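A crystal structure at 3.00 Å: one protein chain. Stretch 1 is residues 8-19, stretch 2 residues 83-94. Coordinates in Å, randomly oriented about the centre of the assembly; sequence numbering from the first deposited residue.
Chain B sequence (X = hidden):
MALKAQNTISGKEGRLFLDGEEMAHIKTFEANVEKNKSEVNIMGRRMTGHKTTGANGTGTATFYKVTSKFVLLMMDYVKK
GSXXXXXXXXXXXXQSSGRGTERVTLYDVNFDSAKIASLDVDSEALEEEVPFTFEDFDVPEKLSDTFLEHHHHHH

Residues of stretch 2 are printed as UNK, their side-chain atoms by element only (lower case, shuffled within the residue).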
ATOM      1  N   THR B   8       0.362   8.567   8.833  1.00 32.74           N
ATOM      2  CA  THR B   8       0.610   8.802   7.419  1.00 26.61           C
ATOM      3  C   THR B   8       1.234  10.175   7.143  1.00 23.80           C
ATOM      4  O   THR B   8       1.488  10.948   8.071  1.00 23.45           O
ATOM      5  CB  THR B   8      -0.717   8.636   6.659  1.00 32.32           C
ATOM      6  OG1 THR B   8      -0.493   8.703   5.249  1.00 32.40           O
ATOM      7  CG2 THR B   8      -1.706   9.716   7.081  1.00 32.67           C
ATOM      8  N   ILE B   9       1.481  10.461   5.867  1.00 24.21           N
ATOM      9  CA  ILE B   9       2.098  11.711   5.425  1.00 18.80           C
ATOM     10  C   ILE B   9       1.952  11.780   3.918  1.00 18.07           C
ATOM     11  O   ILE B   9       2.308  10.827   3.220  1.00 17.38           O
ATOM     12  CB  ILE B   9       3.604  11.730   5.684  1.00 12.13           C
ATOM     13  CG1 ILE B   9       4.231  12.973   5.031  1.00 10.00           C
ATOM     14  CG2 ILE B   9       4.223  10.486   5.099  1.00 11.91           C
ATOM     15  CD1 ILE B   9       5.737  13.046   5.145  1.00 10.00           C
ATOM     16  N   SER B  10       1.461  12.900   3.404  1.00 10.72           N
ATOM     17  CA  SER B  10       1.298  13.020   1.968  1.00 10.19           C
ATOM     18  C   SER B  10       1.380  14.465   1.521  1.00 11.84           C
ATOM     19  O   SER B  10       1.182  15.380   2.312  1.00 10.00           O
ATOM     20  CB  SER B  10      -0.044  12.454   1.557  1.00 10.00           C
ATOM     21  OG  SER B  10      -0.988  13.496   1.547  1.00 10.00           O
ATOM     22  N   GLY B  11       1.662  14.664   0.241  1.00 10.00           N
ATOM     23  CA  GLY B  11       1.756  16.010  -0.273  1.00 12.27           C
ATOM     24  C   GLY B  11       1.432  16.146  -1.750  1.00 14.91           C
ATOM     25  O   GLY B  11       1.712  15.257  -2.552  1.00 13.70           O
ATOM     26  N   LYS B  12       0.835  17.277  -2.105  1.00 15.67           N
ATOM     27  CA  LYS B  12       0.473  17.570  -3.486  1.00 17.60           C
ATOM     28  C   LYS B  12       1.722  17.767  -4.349  1.00 19.73           C
ATOM     29  O   LYS B  12       2.849  17.696  -3.860  1.00 18.97           O
ATOM     30  CB  LYS B  12      -0.381  18.840  -3.532  1.00 36.33           C
ATOM     31  CG  LYS B  12      -1.901  18.630  -3.580  1.00 38.10           C
ATOM     32  CD  LYS B  12      -2.394  18.627  -5.032  1.00 39.46           C
ATOM     33  CE  LYS B  12      -3.879  18.935  -5.166  1.00 37.53           C
ATOM     34  NZ  LYS B  12      -4.230  19.097  -6.599  1.00 35.87           N
ATOM     35  N   GLU B  13       1.483  18.024  -5.631  1.00 30.85           N
ATOM     36  CA  GLU B  13       2.504  18.240  -6.651  1.00 32.73           C
ATOM     37  C   GLU B  13       3.941  18.347  -6.169  1.00 31.56           C
ATOM     38  O   GLU B  13       4.274  19.226  -5.379  1.00 31.07           O
ATOM     39  CB  GLU B  13       2.149  19.476  -7.473  1.00 50.63           C
ATOM     40  CG  GLU B  13       0.735  19.429  -8.021  1.00 55.43           C
ATOM     41  CD  GLU B  13       0.632  19.888  -9.467  1.00 58.46           C
ATOM     42  OE1 GLU B  13      -0.498  19.865  -9.996  1.00 60.85           O
ATOM     43  OE2 GLU B  13       1.661  20.263 -10.076  1.00 57.88           O
ATOM     44  N   GLY B  14       4.791  17.447  -6.667  1.00 38.11           N
ATOM     45  CA  GLY B  14       6.196  17.440  -6.287  1.00 36.67           C
ATOM     46  C   GLY B  14       7.136  17.022  -7.407  1.00 35.73           C
ATOM     47  O   GLY B  14       6.695  16.589  -8.469  1.00 37.10           O
ATOM     48  N   ARG B  15       8.436  17.158  -7.170  1.00 37.90           N
ATOM     49  CA  ARG B  15       9.446  16.800  -8.157  1.00 35.79           C
ATOM     50  C   ARG B  15      10.566  15.982  -7.507  1.00 33.03           C
ATOM     51  O   ARG B  15      11.008  16.315  -6.404  1.00 33.14           O
ATOM     52  CB  ARG B  15      10.033  18.070  -8.784  1.00 47.07           C
ATOM     53  CG  ARG B  15       9.109  18.807  -9.755  1.00 51.22           C
ATOM     54  CD  ARG B  15       8.018  19.610  -9.061  1.00 54.03           C
ATOM     55  NE  ARG B  15       6.855  19.757  -9.937  1.00 59.13           N
ATOM     56  CZ  ARG B  15       5.816  20.553  -9.690  1.00 61.94           C
ATOM     57  NH1 ARG B  15       5.795  21.289  -8.584  1.00 63.31           N
ATOM     58  NH2 ARG B  15       4.794  20.602 -10.545  1.00 62.12           N
ATOM     59  N   LEU B  16      11.024  14.916  -8.168  1.00 20.89           N
ATOM     60  CA  LEU B  16      12.106  14.089  -7.600  1.00 19.17           C
ATOM     61  C   LEU B  16      13.400  14.292  -8.397  1.00 18.59           C
ATOM     62  O   LEU B  16      13.408  14.203  -9.620  1.00 18.12           O
ATOM     63  CB  LEU B  16      11.724  12.602  -7.599  1.00 15.53           C
ATOM     64  CG  LEU B  16      11.864  11.883  -8.937  1.00 13.55           C
ATOM     65  CD1 LEU B  16      11.619  10.386  -8.773  1.00 12.67           C
ATOM     66  CD2 LEU B  16      10.890  12.492  -9.914  1.00 10.59           C
ATOM     67  N   PHE B  17      14.497  14.544  -7.693  1.00 24.70           N
ATOM     68  CA  PHE B  17      15.769  14.827  -8.348  1.00 23.19           C
ATOM     69  C   PHE B  17      16.826  13.743  -8.204  1.00 22.22           C
ATOM     70  O   PHE B  17      17.150  13.336  -7.096  1.00 22.71           O
ATOM     71  CB  PHE B  17      16.335  16.151  -7.806  1.00 24.95           C
ATOM     72  CG  PHE B  17      15.379  17.317  -7.905  1.00 25.23           C
ATOM     73  CD1 PHE B  17      14.095  17.239  -7.366  1.00 27.04           C
ATOM     74  CD2 PHE B  17      15.760  18.494  -8.529  1.00 25.73           C
ATOM     75  CE1 PHE B  17      13.210  18.314  -7.452  1.00 26.59           C
ATOM     76  CE2 PHE B  17      14.883  19.567  -8.615  1.00 26.56           C
ATOM     77  CZ  PHE B  17      13.605  19.477  -8.075  1.00 27.15           C
ATOM     78  N   LEU B  18      17.359  13.257  -9.320  1.00 10.00           N
ATOM     79  CA  LEU B  18      18.396  12.239  -9.238  1.00 10.00           C
ATOM     80  C   LEU B  18      19.697  13.019  -9.257  1.00 10.00           C
ATOM     81  O   LEU B  18      20.048  13.662 -10.249  1.00 10.00           O
ATOM     82  CB  LEU B  18      18.320  11.273 -10.417  1.00 23.31           C
ATOM     83  CG  LEU B  18      19.070   9.953 -10.199  1.00 23.31           C
ATOM     84  CD1 LEU B  18      18.644   8.929 -11.251  1.00 24.14           C
ATOM     85  CD2 LEU B  18      20.564  10.198 -10.276  1.00 24.09           C
ATOM     86  N   ASP B  19      20.390  12.975  -8.132  1.00 20.07           N
ATOM     87  CA  ASP B  19      21.634  13.700  -7.954  1.00 21.25           C
ATOM     88  C   ASP B  19      21.691  15.065  -8.656  1.00 22.75           C
ATOM     89  O   ASP B  19      22.761  15.516  -9.054  1.00 23.10           O
ATOM     90  CB  ASP B  19      22.824  12.859  -8.388  1.00 17.58           C
ATOM     91  CG  ASP B  19      24.082  13.247  -7.643  1.00 18.39           C
ATOM     92  OD1 ASP B  19      24.172  14.432  -7.254  1.00 15.29           O
ATOM     93  OD2 ASP B  19      24.973  12.387  -7.443  1.00 20.72           O
ATOM     94  N   UNK B  83      18.699  -0.211  -8.523  1.00 43.05           N
ATOM     95  CA  UNK B  83      17.667   0.772  -8.266  1.00 43.71           C
ATOM     96  C   UNK B  83      18.353   1.972  -7.664  1.00 42.57           C
ATOM     97  O   UNK B  83      19.026   1.870  -6.640  1.00 43.46           O
ATOM     98  o   UNK B  83      15.297  -1.746  -7.346  1.00 38.77           O
ATOM     99  o   UNK B  83      15.281  -0.451  -9.137  1.00 38.14           O
ATOM    100  c   UNK B  83      15.668  -0.727  -7.978  1.00 37.70           C
ATOM    101  c   UNK B  83      16.619   0.232  -7.305  1.00 33.89           C
ATOM    102  N   UNK B  84      18.196   3.135  -8.305  1.00 38.53           N
ATOM    103  CA  UNK B  84      18.787   4.403  -7.879  1.00 36.11           C
ATOM    104  C   UNK B  84      18.013   5.070  -6.747  1.00 34.13           C
ATOM    105  O   UNK B  84      16.862   4.731  -6.493  1.00 35.44           O
ATOM    106  c   UNK B  84      17.432   3.312  -9.557  1.00 41.85           C
ATOM    107  c   UNK B  84      17.425   4.823  -9.736  1.00 40.49           C
ATOM    108  c   UNK B  84      18.741   5.226  -9.157  1.00 41.37           C
ATOM    109  N   UNK B  85      18.658   6.016  -6.078  1.00 19.87           N
ATOM    110  CA  UNK B  85      18.030   6.747  -4.991  1.00 15.97           C
ATOM    111  C   UNK B  85      17.673   8.157  -5.423  1.00 15.81           C
ATOM    112  O   UNK B  85      18.553   9.006  -5.558  1.00 15.88           O
ATOM    113  o   UNK B  85      19.510   2.349  -0.429  1.00 10.00           O
ATOM    114  c   UNK B  85      18.012   4.857  -2.614  1.00 10.00           C
ATOM    115  c   UNK B  85      20.483   4.211  -1.553  1.00 10.00           C
ATOM    116  c   UNK B  85      20.348   5.301  -2.404  1.00 10.00           C
ATOM    117  c   UNK B  85      19.377   3.444  -1.241  1.00 10.00           C
ATOM    118  c   UNK B  85      18.144   3.758  -1.763  1.00 10.00           C
ATOM    119  c   UNK B  85      19.112   5.643  -2.945  1.00 10.06           C
ATOM    120  c   UNK B  85      18.967   6.870  -3.798  1.00 12.89           C
ATOM    121  N   UNK B  86      16.395   8.419  -5.639  1.00 12.14           N
ATOM    122  CA  UNK B  86      15.981   9.756  -6.025  1.00 13.37           C
ATOM    123  C   UNK B  86      15.544  10.496  -4.756  1.00 12.33           C
ATOM    124  O   UNK B  86      15.268   9.875  -3.722  1.00 14.38           O
ATOM    125  c   UNK B  86      14.512   7.340  -9.964  1.00 44.88           C
ATOM    126  c   UNK B  86      14.657   7.211  -7.197  1.00 44.85           C
ATOM    127  c   UNK B  86      14.512   6.035  -7.941  1.00 45.89           C
ATOM    128  c   UNK B  86      14.807   9.712  -7.008  1.00 38.30           C
ATOM    129  c   UNK B  86      14.660   8.508  -9.206  1.00 42.43           C
ATOM    130  c   UNK B  86      14.726   8.453  -7.820  1.00 41.79           C
ATOM    131  c   UNK B  86      14.440   6.099  -9.327  1.00 44.98           C
ATOM    132  N   UNK B  87      15.506  11.821  -4.831  1.00 16.70           N
ATOM    133  CA  UNK B  87      15.084  12.641  -3.706  1.00 15.06           C
ATOM    134  C   UNK B  87      13.794  13.330  -4.120  1.00 15.53           C
ATOM    135  O   UNK B  87      13.803  14.209  -4.983  1.00 15.89           O
ATOM    136  o   UNK B  87      17.218  13.065  -2.695  1.00 10.00           O
ATOM    137  c   UNK B  87      15.530  14.821  -2.524  1.00 10.00           C
ATOM    138  c   UNK B  87      16.131  13.697  -3.379  1.00 10.00           C
ATOM    139  N   UNK B  88      12.688  12.934  -3.499  1.00 13.69           N
ATOM    140  CA  UNK B  88      11.390  13.492  -3.842  1.00 13.96           C
ATOM    141  C   UNK B  88      11.058  14.726  -3.013  1.00 15.02           C
ATOM    142  O   UNK B  88      10.785  14.630  -1.812  1.00 16.18           O
ATOM    143  c   UNK B  88       8.411  13.926  -3.178  1.00 10.00           C
ATOM    144  c   UNK B  88       8.928  12.881  -4.155  1.00 10.00           C
ATOM    145  c   UNK B  88      10.308  12.410  -3.682  1.00 10.38           C
ATOM    146  c   UNK B  88       7.943  11.718  -4.277  1.00 10.00           C
ATOM    147  N   UNK B  89      11.034  15.885  -3.660  1.00 16.74           N
ATOM    148  CA  UNK B  89      10.753  17.117  -2.933  1.00 19.41           C
ATOM    149  C   UNK B  89       9.445  17.789  -3.351  1.00 20.19           C
ATOM    150  O   UNK B  89       9.408  18.543  -4.319  1.00 18.45           O
ATOM    151  c   UNK B  89      11.915  19.186  -2.070  1.00 29.17           C
ATOM    152  c   UNK B  89      11.921  18.085  -3.095  1.00 26.54           C
ATOM    153  c   UNK B  89      13.180  20.008  -2.103  1.00 31.43           C
ATOM    154  o   UNK B  89      13.322  20.984  -1.358  1.00 32.68           O
ATOM    155  n   UNK B  89      14.116  19.618  -2.967  1.00 31.01           N
ATOM    156  N   UNK B  90       8.380  17.522  -2.597  1.00 15.12           N
ATOM    157  CA  UNK B  90       7.061  18.064  -2.902  1.00 16.08           C
ATOM    158  C   UNK B  90       6.557  19.088  -1.905  1.00 16.72           C
ATOM    159  O   UNK B  90       7.285  19.539  -1.016  1.00 14.60           O
ATOM    160  c   UNK B  90       6.041  16.922  -3.010  1.00 23.52           C
ATOM    161  N   UNK B  91       5.283  19.433  -2.075  1.00 32.30           N
ATOM    162  CA  UNK B  91       4.603  20.394  -1.217  1.00 33.28           C
ATOM    163  C   UNK B  91       3.637  19.679  -0.276  1.00 34.66           C
ATOM    164  O   UNK B  91       2.701  19.019  -0.720  1.00 35.78           O
ATOM    165  c   UNK B  91       2.858  22.176  -1.114  1.00 24.51           C
ATOM    166  c   UNK B  91       3.787  21.411  -2.040  1.00 21.96           C
ATOM    167  c   UNK B  91       4.714  22.372  -2.776  1.00 22.74           C
ATOM    168  N   UNK B  92       3.842  19.837   1.025  1.00 36.33           N
ATOM    169  CA  UNK B  92       2.987  19.181   2.004  1.00 38.42           C
ATOM    170  C   UNK B  92       1.511  19.527   1.859  1.00 41.88           C
ATOM    171  O   UNK B  92       1.162  20.665   1.550  1.00 41.93           O
ATOM    172  c   UNK B  92       3.454  19.524   3.412  1.00 10.13           C
ATOM    173  c   UNK B  92       3.584  18.900   5.784  1.00 10.00           C
ATOM    174  c   UNK B  92       2.995  17.157   4.105  1.00 10.00           C
ATOM    175  c   UNK B  92       2.865  18.622   4.489  1.00 10.00           C
ATOM    176  N   UNK B  93       0.646  18.539   2.077  1.00 35.18           N
ATOM    177  CA  UNK B  93      -0.790  18.759   1.978  1.00 38.72           C
ATOM    178  C   UNK B  93      -1.527  18.375   3.257  1.00 43.29           C
ATOM    179  O   UNK B  93      -2.521  17.648   3.219  1.00 46.50           O
ATOM    180  o   UNK B  93      -1.167  15.995   2.096  1.00 35.12           O
ATOM    181  c   UNK B  93      -1.389  17.989   0.785  1.00 36.01           C
ATOM    182  o   UNK B  93      -1.398  15.762  -0.083  1.00 34.50           O
ATOM    183  c   UNK B  93      -1.304  16.473   0.947  1.00 35.87           C
ATOM    184  N   UNK B  94      -1.037  18.845   4.396  1.00 26.57           N
ATOM    185  CA  UNK B  94      -1.709  18.550   5.655  1.00 29.55           C
ATOM    186  C   UNK B  94      -2.808  19.605   5.763  1.00 31.38           C
ATOM    187  O   UNK B  94      -2.528  20.802   5.838  1.00 29.41           O
ATOM    188  o   UNK B  94      -2.437  18.107   8.427  1.00 70.00           O
ATOM    189  o   UNK B  94      -0.432  17.254   8.756  1.00 69.43           O
ATOM    190  c   UNK B  94      -1.239  17.955   8.098  1.00 69.53           C
ATOM    191  c   UNK B  94      -0.734  18.669   6.837  1.00 69.11           C
TER

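Position 83 carries two carbons, the second bearing two oxygens, and lies beyond reach of stretch 1: Asp83, a polar residue in the loop before the strand. At 84 three carbons close a ring onto the backbone nitrogen, so this is Pro84; its CB lies 4.3 Å from CD1 of Leu18, a modest apolar contact. Position 85 has one carbon, then a six-carbon ring bearing an oxygen. This is Tyr85, whose exposed ring leads away from stretch 1.

Position 86 has the same ring without oxygen, and the absence of polar atoms suits its buried site: Phe86. Its CD2 lies 3.6 Å from CD1 of Leu16 and 4.5 Å from CD1 of Leu18. At 87 one carbon carries an oxygen and a carbon, giving Thr87, a beta-branched residue at home in a strand, on the same face of the sheet as Phe17. Its backbone pairs with that residue twice: Phe17 N donates to Thr87 O (2.8 Å), and Thr87 N to Phe17 O (3.2 Å).

Four carbons forked at the second mark 88 as Leu88, buried on the other face, its CB 4.2 Å from CB of Leu16. Position 89 has three carbons, the last bearing oxygen and nitrogen: Gln89, partly exposed beside Arg15, where a polar end is readily accommodated. Gln89 N donates to Arg15 O at 2.8 Å; the return bond, Arg15 N to Gln89 O, is weak at 3.3 Å.

A single carbon at 90 identifies Ala90. Its CB sits 3.3 Å from CA of Gly14; an ideal CB on that glycine would come within 2.2 Å of it, so the close approach depends on the missing side chain. At 91 one carbon carries two more, the beta-branched Val91, whose N makes only weak bonds, at 3.5 Å, to Lys12 O and Glu13 O.

Position 92 again has four carbons forked at the second, Leu92. Its CB points away, yet CD1 returns to 3.1 Å from Ser10 O and 4.5 Å from CG1 of Ile9. At 93, two carbons end in two oxygens: Asp93, whose acceptor OD1 receives a hydrogen bond from Ser10 OG (2.6 Å), while Asp93 N donates to Ser10 O (3.2 Å). Position 94 has the same atoms, Asp94, exposed and clear of stretch 1.

The contact thus rests on antiparallel pairing of residues 15 to 17 with 87 to 89, backed by apolar packing of Leu16 and Leu18. Beyond the corner at 12 and 13 the pairing loosens, and Ser10 with Asp93 secures the far end.

Stretch 2 83-94: DPYFTLQAVLDD
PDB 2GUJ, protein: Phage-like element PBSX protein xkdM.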